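Local coordinates for protein prolyl endopeptidase (Myxococcus xanthus, PDB 2BKL) that probably hydrolyses peptide bonds that follow proline, and more weakly alanine, in oligopeptides, as a serine endopeptidase of the S9A family, at residues A[243-246]-A[252-255]; A[266-269]-A[274-277]; A[508-513]-A[543-548]. All coordinates share one frame; numbering follows the deposited sequence.

Contacts 1 and 2 sit side by side in the N-terminal beta-propeller domain, their centres about 6 Å apart, while contact 3 lies in the alpha/beta-hydrolase domain, its centre about 38 and 39 Å from theirs. Along the chain the three follow in series. Contact 1 pairs strands 241-247 and 251-257 within a four-stranded antiparallel blade; contact 2, at that blade's junction with the next, runs from its outermost strand, 265-269, to strand 275-280. Contact 3 ties helix 503-518 to the end of helix 534-545, which follows Ser533 of the ligand pocket. The contacts thus belong to the two domains between which the ligand lies, and both domains contribute residues to its pocket.

Contact 1: residues A[243-246]-A[252-255]; sequences VYIL and NDVY
The Tyr244 side chain runs alongside that of Val254, with Tyr244 CE1 3.7 Å from Val254 CG2, both leaving the same face of the sheet. Asn252 meets the same ring at its edge: Asn252 ND2 lies in the ring plane, 3.6 Å from Tyr244 CD1, with the amide turned 57° from the ring. Asn252 CB also meets Leu246 CD2 at 3.6 Å. Asn252 CG is flanked by both the backbone N and C (chi1 69°), a position that lets ND2 reach back to Asp253 O in a weak bond.

The backbones form a beta hairpin in a propeller blade, the segments nearly antiparallel. Val243 with Tyr255 and Ile245 with Asp253 are the hydrogen-bonded pairs; Tyr244-Val254 and Leu246-Asn252 are the non-hydrogen-bonded ones. The bond from Tyr255 N to Val243 O is short and straight, 2.8 Å and 173° at the hydrogen, whereas the one from Ile245 N to Asp253 O is longer, 3.2 Å. That same oxygen also takes a CA-H contact from Tyr244, so three groups from Tyr244, Ile245 and Asn252 converge on it.

On the opposite face, Ile245 CD1 reaches Tyr255 CE1 at 3.9 Å, the isoleucine chain, extended at its second torsion, carrying the methyl that far. Two polar groups reach the next blade, Tyr244 OH to Val277 N and Asn252 OD1 to Tyr275 N; Asp253 OD1 instead makes a salt bridge to Arg247 of the same hairpin.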
loop_
_atom_site.group_PDB
_atom_site.type_symbol
_atom_site.label_atom_id
_atom_site.label_comp_id
_atom_site.label_asym_id
_atom_site.label_seq_id
_atom_site.Cartn_x
_atom_site.Cartn_y
_atom_site.Cartn_z
ATOM N N VAL A 243 -3.789 8.580 -21.245
ATOM C CA VAL A 243 -4.766 8.678 -20.176
ATOM C C VAL A 243 -5.367 7.303 -19.964
ATOM O O VAL A 243 -5.852 6.647 -20.895
ATOM C CB VAL A 243 -5.833 9.716 -20.480
ATOM C CG1 VAL A 243 -6.970 9.654 -19.452
ATOM C CG2 VAL A 243 -5.224 11.130 -20.492
ATOM N N TYR A 244 -5.332 6.880 -18.705
ATOM C CA TYR A 244 -5.888 5.616 -18.252
ATOM C C TYR A 244 -7.195 5.843 -17.508
ATOM O O TYR A 244 -7.276 6.749 -16.687
ATOM C CB TYR A 244 -4.904 4.949 -17.301
ATOM C CG TYR A 244 -3.553 4.553 -17.875
ATOM C CD1 TYR A 244 -3.367 3.314 -18.438
ATOM C CD2 TYR A 244 -2.475 5.396 -17.781
ATOM C CE1 TYR A 244 -2.149 2.932 -18.925
ATOM C CE2 TYR A 244 -1.236 5.021 -18.284
ATOM C CZ TYR A 244 -1.086 3.795 -18.844
ATOM O OH TYR A 244 0.142 3.397 -19.337
ATOM N N ILE A 245 -8.220 5.053 -17.813
ATOM C CA ILE A 245 -9.404 4.946 -16.969
ATOM C C ILE A 245 -9.291 3.599 -16.265
ATOM O O ILE A 245 -9.415 2.545 -16.910
ATOM C CB ILE A 245 -10.705 5.071 -17.789
ATOM C CG1 ILE A 245 -10.756 6.431 -18.521
ATOM C CG2 ILE A 245 -11.893 4.882 -16.856
ATOM C CD1 ILE A 245 -11.943 6.584 -19.426
ATOM N N LEU A 246 -8.996 3.645 -14.973
ATOM C CA LEU A 246 -8.745 2.460 -14.174
ATOM C C LEU A 246 -10.060 2.035 -13.508
ATOM O O LEU A 246 -10.656 2.804 -12.765
ATOM C CB LEU A 246 -7.695 2.743 -13.104
ATOM C CG LEU A 246 -6.358 3.286 -13.630
ATOM C CD1 LEU A 246 -5.390 3.599 -12.469
ATOM C CD2 LEU A 246 -5.715 2.278 -14.572
ATOM N N ASN A 252 -8.720 -1.883 -17.243
ATOM C CA ASN A 252 -8.613 -0.463 -17.580
ATOM C C ASN A 252 -8.676 -0.223 -19.072
ATOM O O ASN A 252 -8.507 -1.135 -19.869
ATOM C CB ASN A 252 -7.334 0.162 -17.002
ATOM C CG ASN A 252 -6.073 -0.330 -17.672
ATOM O OD1 ASN A 252 -5.542 -1.372 -17.276
ATOM N ND2 ASN A 252 -5.539 0.442 -18.614
ATOM N N ASP A 253 -8.942 1.028 -19.418
ATOM C CA ASP A 253 -8.852 1.525 -20.777
ATOM C C ASP A 253 -7.602 2.338 -20.926
ATOM O O ASP A 253 -7.100 2.926 -19.957
ATOM C CB ASP A 253 -10.026 2.441 -21.083
ATOM C CG ASP A 253 -11.359 1.756 -20.949
ATOM O OD1 ASP A 253 -11.432 0.517 -21.113
ATOM O OD2 ASP A 253 -12.393 2.410 -20.679
ATOM N N VAL A 254 -7.130 2.481 -22.161
ATOM C CA VAL A 254 -6.014 3.360 -22.469
ATOM C C VAL A 254 -6.357 4.237 -23.675
ATOM O O VAL A 254 -6.718 3.712 -24.724
ATOM C CB VAL A 254 -4.707 2.583 -22.774
ATOM C CG1 VAL A 254 -3.562 3.565 -22.996
ATOM C CG2 VAL A 254 -4.368 1.641 -21.629
ATOM N N TYR A 255 -6.235 5.545 -23.489
ATOM C CA TYR A 255 -6.342 6.545 -24.546
ATOM C C TYR A 255 -4.997 7.222 -24.738
ATOM O O TYR A 255 -4.179 7.314 -23.826
ATOM C CB TYR A 255 -7.407 7.580 -24.181
ATOM C CG TYR A 255 -8.814 6.998 -24.142
ATOM C CD1 TYR A 255 -9.296 6.337 -23.010
ATOM C CD2 TYR A 255 -9.655 7.099 -25.244
ATOM C CE1 TYR A 255 -10.581 5.800 -22.990
ATOM C CE2 TYR A 255 -10.944 6.576 -25.217
ATOM C CZ TYR A 255 -11.396 5.920 -24.103
ATOM O OH TYR A 255 -12.680 5.393 -24.092
#

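Contact 2: residues A[266-269]-A[274-277]; sequences LLVK and KYEV
Between two successive blades of the beta-propeller, the outermost strand of one sheet, 265-269, faces the first strand of the next, 275-280, and the two meet through side chains. Val268 lies over one face of the Tyr275 ring, its side chain crossing that of the tyrosine at about a right angle. Val268 CG1 is 3.7 Å from the centroid of the Tyr275 ring and 14° off the normal, which meets the geometry of a CH-pi contact. The other methyl, Val268 CG2, covers the far end of the same face, 3.6 Å from Tyr275 CZ. Both methyls can rest on the ring because CG1 is tucked in between N and C (chi1 61°) while CG2 lies opposite N. A second apolar pair sits beside it: Leu267 CD2 meets Val277 CG2 at 3.8 Å, the two side chains meeting at a slant.

That consecutive residues both point across the interface follows from a classic beta bulge, in which Leu267 and Val268 together face Val254 of the adjacent strand. The tyrosine is also fixed at its hydroxyl, which is hydrogen-bonded to Glu290, and Trp310 touches both Val268 and Tyr275.

An alanine in place of Tyr275 is likely to leave both Val268 methyls without the surface they rest on and Glu290 without its hydroxyl partner. With the CA atoms of Val268 and Tyr275 8.1 Å apart, backbone pairing is excluded between these two residues; what joins the segments is apolar, held by dispersion and a CH-pi contact, with no hydrogen bond between the two.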
loop_
_atom_site.group_PDB
_atom_site.type_symbol
_atom_site.label_atom_id
_atom_site.label_comp_id
_atom_site.label_asym_id
_atom_site.label_seq_id
_atom_site.Cartn_x
_atom_site.Cartn_y
_atom_site.Cartn_z
ATOM N N LEU A 266 -8.474 5.911 -28.891
ATOM C CA LEU A 266 -8.567 4.727 -28.047
ATOM C C LEU A 266 -7.504 3.735 -28.426
ATOM O O LEU A 266 -7.494 3.253 -29.547
ATOM C CB LEU A 266 -9.926 4.057 -28.212
ATOM C CG LEU A 266 -10.208 2.777 -27.429
ATOM C CD1 LEU A 266 -10.240 3.047 -25.935
ATOM C CD2 LEU A 266 -11.545 2.166 -27.910
ATOM N N LEU A 267 -6.593 3.436 -27.508
ATOM C CA LEU A 267 -5.687 2.311 -27.735
ATOM C C LEU A 267 -6.392 0.977 -27.518
ATOM O O LEU A 267 -6.325 0.080 -28.376
ATOM C CB LEU A 267 -4.448 2.390 -26.870
ATOM C CG LEU A 267 -3.443 1.272 -27.071
ATOM C CD1 LEU A 267 -2.822 1.305 -28.484
ATOM C CD2 LEU A 267 -2.372 1.371 -26.014
ATOM N N VAL A 268 -7.043 0.839 -26.365
ATOM C CA VAL A 268 -7.736 -0.385 -26.025
ATOM C C VAL A 268 -8.738 -0.135 -24.918
ATOM O O VAL A 268 -8.512 0.673 -24.015
ATOM C CB VAL A 268 -6.744 -1.511 -25.629
ATOM C CG1 VAL A 268 -5.903 -1.134 -24.411
ATOM C CG2 VAL A 268 -7.478 -2.806 -25.381
ATOM N N LYS A 269 -9.897 -0.776 -25.038
ATOM C CA LYS A 269 -10.926 -0.769 -24.020
ATOM C C LYS A 269 -10.848 -2.126 -23.345
ATOM O O LYS A 269 -11.106 -3.155 -23.967
ATOM C CB LYS A 269 -12.295 -0.554 -24.672
ATOM C CG LYS A 269 -13.476 -0.499 -23.708
ATOM C CD LYS A 269 -14.490 0.595 -24.121
ATOM C CE LYS A 269 -15.939 0.173 -23.855
ATOM N NZ LYS A 269 -16.917 1.278 -24.130
ATOM N N LYS A 274 -6.195 -5.698 -18.017
ATOM C CA LYS A 274 -5.456 -4.481 -17.767
ATOM C C LYS A 274 -4.340 -4.312 -18.755
ATOM O O LYS A 274 -3.803 -5.294 -19.278
ATOM C CB LYS A 274 -4.849 -4.476 -16.364
ATOM C CG LYS A 274 -5.858 -4.458 -15.285
ATOM C CD LYS A 274 -5.193 -4.518 -13.902
ATOM C CE LYS A 274 -4.704 -5.919 -13.616
ATOM N NZ LYS A 274 -4.151 -6.040 -12.252
ATOM N N TYR A 275 -3.959 -3.057 -18.952
ATOM C CA TYR A 275 -2.948 -2.660 -19.918
ATOM C C TYR A 275 -2.162 -1.479 -19.373
ATOM O O TYR A 275 -2.754 -0.465 -19.005
ATOM C CB TYR A 275 -3.566 -2.243 -21.250
ATOM C CG TYR A 275 -4.477 -3.247 -21.846
ATOM C CD1 TYR A 275 -5.798 -3.370 -21.410
ATOM C CD2 TYR A 275 -4.050 -4.068 -22.888
ATOM C CE1 TYR A 275 -6.658 -4.324 -21.988
ATOM C CE2 TYR A 275 -4.893 -5.013 -23.458
ATOM C CZ TYR A 275 -6.201 -5.142 -22.996
ATOM O OH TYR A 275 -7.052 -6.077 -23.553
ATOM N N GLU A 276 -0.837 -1.588 -19.359
ATOM C CA GLU A 276 0.066 -0.499 -18.987
ATOM C C GLU A 276 1.005 -0.273 -20.154
ATOM O O GLU A 276 1.534 -1.227 -20.719
ATOM C CB GLU A 276 0.861 -0.902 -17.754
ATOM C CG GLU A 276 1.826 0.154 -17.252
ATOM C CD GLU A 276 2.733 -0.362 -16.156
ATOM O OE1 GLU A 276 2.316 -1.243 -15.374
ATOM O OE2 GLU A 276 3.881 0.111 -16.069
ATOM N N VAL A 277 1.225 0.986 -20.526
ATOM C CA VAL A 277 1.970 1.310 -21.729
ATOM C C VAL A 277 3.162 2.220 -21.442
ATOM O O VAL A 277 3.068 3.177 -20.641
ATOM C CB VAL A 277 1.080 2.021 -22.772
ATOM C CG1 VAL A 277 1.828 2.166 -24.090
ATOM C CG2 VAL A 277 -0.204 1.301 -22.933
#

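Contact 3: residues A[508-513]-A[543-548]; sequences DFHAAA and MTQRPE
The His510 imidazole has Arg546 CG over one face and Gln545 OE1 at its edge, in the ring plane. Arg546 CG stands 3.6 Å from the centroid of the His510 ring and 17° off the normal, a CH-pi contact displaced toward the rim. Of the ring atoms His510 CE1 is nearest, 3.5 Å from Arg546 CG. The contact belongs to the alpha/beta-hydrolase domain: helix 503-518 packs against the C-terminal end of helix 534-545 and the turn after it, where Arg546 is the first residue to leave helical backbone angles.

At the edge, His510 NE2 donates to Gln545 OE1 over 3.0 Å, with 170° at the hydrogen. The approach to the oxygen lies in the carbonyl plane and on a lone pair, and the oxygen stays close to the imidazole plane, although ring and amide planes are inclined by 35°. Gln545 gets there with its chain stretched out past CG, crossing the histidine at about a right angle, and its NE2 is bonded to Gln503, so both ends of the amide are engaged. His510 ND1, on the other side of the ring, is hydrogen-bonded to Tyr550 OH. The two nitrogens are thus both held, which fixes the rotation of the imidazole, while Arg546 leans on its face.

The arginine doubles back along its length, laying CB and CG on the imidazole, and its guanidinium turns toward helix 503-518. There NH2 forms a salt bridge with Glu514 of that helix, and NE another with the nearby Glu548: Arg546 NE lies 2.8 Å from Glu548 OE2, which sits in the guanidinium plane, and approaches on the syn side of that oxygen but well out of the carboxylate plane.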
loop_
_atom_site.group_PDB
_atom_site.type_symbol
_atom_site.label_atom_id
_atom_site.label_comp_id
_atom_site.label_asym_id
_atom_site.label_seq_id
_atom_site.Cartn_x
_atom_site.Cartn_y
_atom_site.Cartn_z
ATOM N N ASP A 508 -8.307 -19.082 3.221
ATOM C CA ASP A 508 -6.859 -19.219 3.150
ATOM C C ASP A 508 -6.203 -18.801 4.451
ATOM O O ASP A 508 -5.247 -19.416 4.877
ATOM C CB ASP A 508 -6.274 -18.389 2.006
ATOM C CG ASP A 508 -6.644 -18.885 0.633
ATOM O OD1 ASP A 508 -7.233 -19.987 0.465
ATOM O OD2 ASP A 508 -6.395 -18.149 -0.354
ATOM N N PHE A 509 -6.709 -17.760 5.112
ATOM C CA PHE A 509 -6.095 -17.284 6.354
ATOM C C PHE A 509 -6.394 -18.209 7.517
ATOM O O PHE A 509 -5.490 -18.499 8.306
ATOM C CB PHE A 509 -6.600 -15.872 6.650
ATOM C CG PHE A 509 -5.714 -15.048 7.563
ATOM C CD1 PHE A 509 -4.393 -14.793 7.269
ATOM C CD2 PHE A 509 -6.223 -14.509 8.717
ATOM C CE1 PHE A 509 -3.614 -13.981 8.079
ATOM C CE2 PHE A 509 -5.439 -13.697 9.534
ATOM C CZ PHE A 509 -4.128 -13.444 9.203
ATOM N N HIS A 510 -7.651 -18.660 7.644
ATOM C CA HIS A 510 -7.942 -19.645 8.681
ATOM C C HIS A 510 -7.009 -20.883 8.527
ATOM O O HIS A 510 -6.521 -21.412 9.513
ATOM C CB HIS A 510 -9.354 -20.150 8.634
ATOM C CG HIS A 510 -10.423 -19.126 8.875
ATOM N ND1 HIS A 510 -10.451 -18.322 9.994
ATOM C CD2 HIS A 510 -11.553 -18.852 8.173
ATOM C CE1 HIS A 510 -11.546 -17.578 9.953
ATOM N NE2 HIS A 510 -12.222 -17.865 8.852
ATOM N N ALA A 511 -6.781 -21.329 7.296
ATOM C CA ALA A 511 -5.937 -22.492 7.044
ATOM C C ALA A 511 -4.486 -22.220 7.412
ATOM O O ALA A 511 -3.789 -23.140 7.842
ATOM C CB ALA A 511 -6.082 -22.939 5.600
ATOM N N ALA A 512 -4.003 -20.988 7.255
ATOM C CA ALA A 512 -2.641 -20.642 7.695
ATOM C C ALA A 512 -2.543 -20.783 9.212
ATOM O O ALA A 512 -1.556 -21.328 9.718
ATOM C CB ALA A 512 -2.286 -19.234 7.291
ATOM N N ALA A 513 -3.558 -20.301 9.924
ATOM C CA ALA A 513 -3.569 -20.411 11.368
ATOM C C ALA A 513 -3.593 -21.848 11.815
ATOM O O ALA A 513 -2.898 -22.229 12.756
ATOM C CB ALA A 513 -4.762 -19.663 11.948
ATOM N N MET A 543 -11.740 -13.208 13.033
ATOM C CA MET A 543 -12.080 -13.311 14.456
ATOM C C MET A 543 -13.563 -13.523 14.665
ATOM O O MET A 543 -13.953 -14.103 15.667
ATOM C CB MET A 543 -11.560 -12.125 15.245
ATOM C CG MET A 543 -12.342 -10.896 15.164
ATOM S SD MET A 543 -11.797 -9.632 16.391
ATOM C CE MET A 543 -12.359 -10.003 17.762
ATOM N N THR A 544 -14.403 -13.059 13.733
ATOM C CA THR A 544 -15.844 -13.275 13.859
ATOM C C THR A 544 -16.271 -14.651 13.365
ATOM O O THR A 544 -17.257 -15.213 13.860
ATOM C CB THR A 544 -16.672 -12.164 13.162
ATOM O OG1 THR A 544 -16.235 -11.952 11.823
ATOM C CG2 THR A 544 -16.548 -10.798 13.898
ATOM N N GLN A 545 -15.562 -15.197 12.383
ATOM C CA GLN A 545 -15.871 -16.539 11.844
ATOM C C GLN A 545 -15.362 -17.696 12.680
ATOM O O GLN A 545 -16.079 -18.682 12.890
ATOM C CB GLN A 545 -15.327 -16.670 10.413
ATOM C CG GLN A 545 -16.043 -15.744 9.450
ATOM C CD GLN A 545 -15.620 -15.894 8.010
ATOM O OE1 GLN A 545 -14.629 -16.559 7.690
ATOM N NE2 GLN A 545 -16.373 -15.254 7.116
ATOM N N ARG A 546 -14.117 -17.597 13.129
ATOM C CA ARG A 546 -13.440 -18.691 13.806
ATOM C C ARG A 546 -12.633 -18.160 14.971
ATOM O O ARG A 546 -11.407 -18.302 15.014
ATOM C CB ARG A 546 -12.533 -19.444 12.844
ATOM C CG ARG A 546 -13.259 -20.060 11.673
ATOM C CD ARG A 546 -13.900 -21.339 11.961
ATOM N NE ARG A 546 -12.993 -22.403 12.413
ATOM C CZ ARG A 546 -12.131 -23.114 11.672
ATOM N NH1 ARG A 546 -11.941 -22.926 10.377
ATOM N NH2 ARG A 546 -11.436 -24.076 12.273
ATOM N N PRO A 547 -13.299 -17.556 15.945
ATOM C CA PRO A 547 -12.599 -16.947 17.079
ATOM C C PRO A 547 -11.717 -17.944 17.843
ATOM O O PRO A 547 -10.673 -17.536 18.372
ATOM C CB PRO A 547 -13.749 -16.398 17.946
ATOM C CG PRO A 547 -14.958 -17.208 17.540
ATOM C CD PRO A 547 -14.770 -17.423 16.070
ATOM N N GLU A 548 -12.106 -19.209 17.863
ATOM C CA GLU A 548 -11.368 -20.237 18.567
ATOM C C GLU A 548 -9.983 -20.521 18.039
ATOM O O GLU A 548 -9.188 -21.137 18.729
ATOM C CB GLU A 548 -12.202 -21.526 18.637
ATOM C CG GLU A 548 -12.288 -22.322 17.351
ATOM C CD GLU A 548 -13.265 -21.794 16.286
ATOM O OE1 GLU A 548 -13.989 -20.789 16.489
ATOM O OE2 GLU A 548 -13.368 -22.462 15.234
#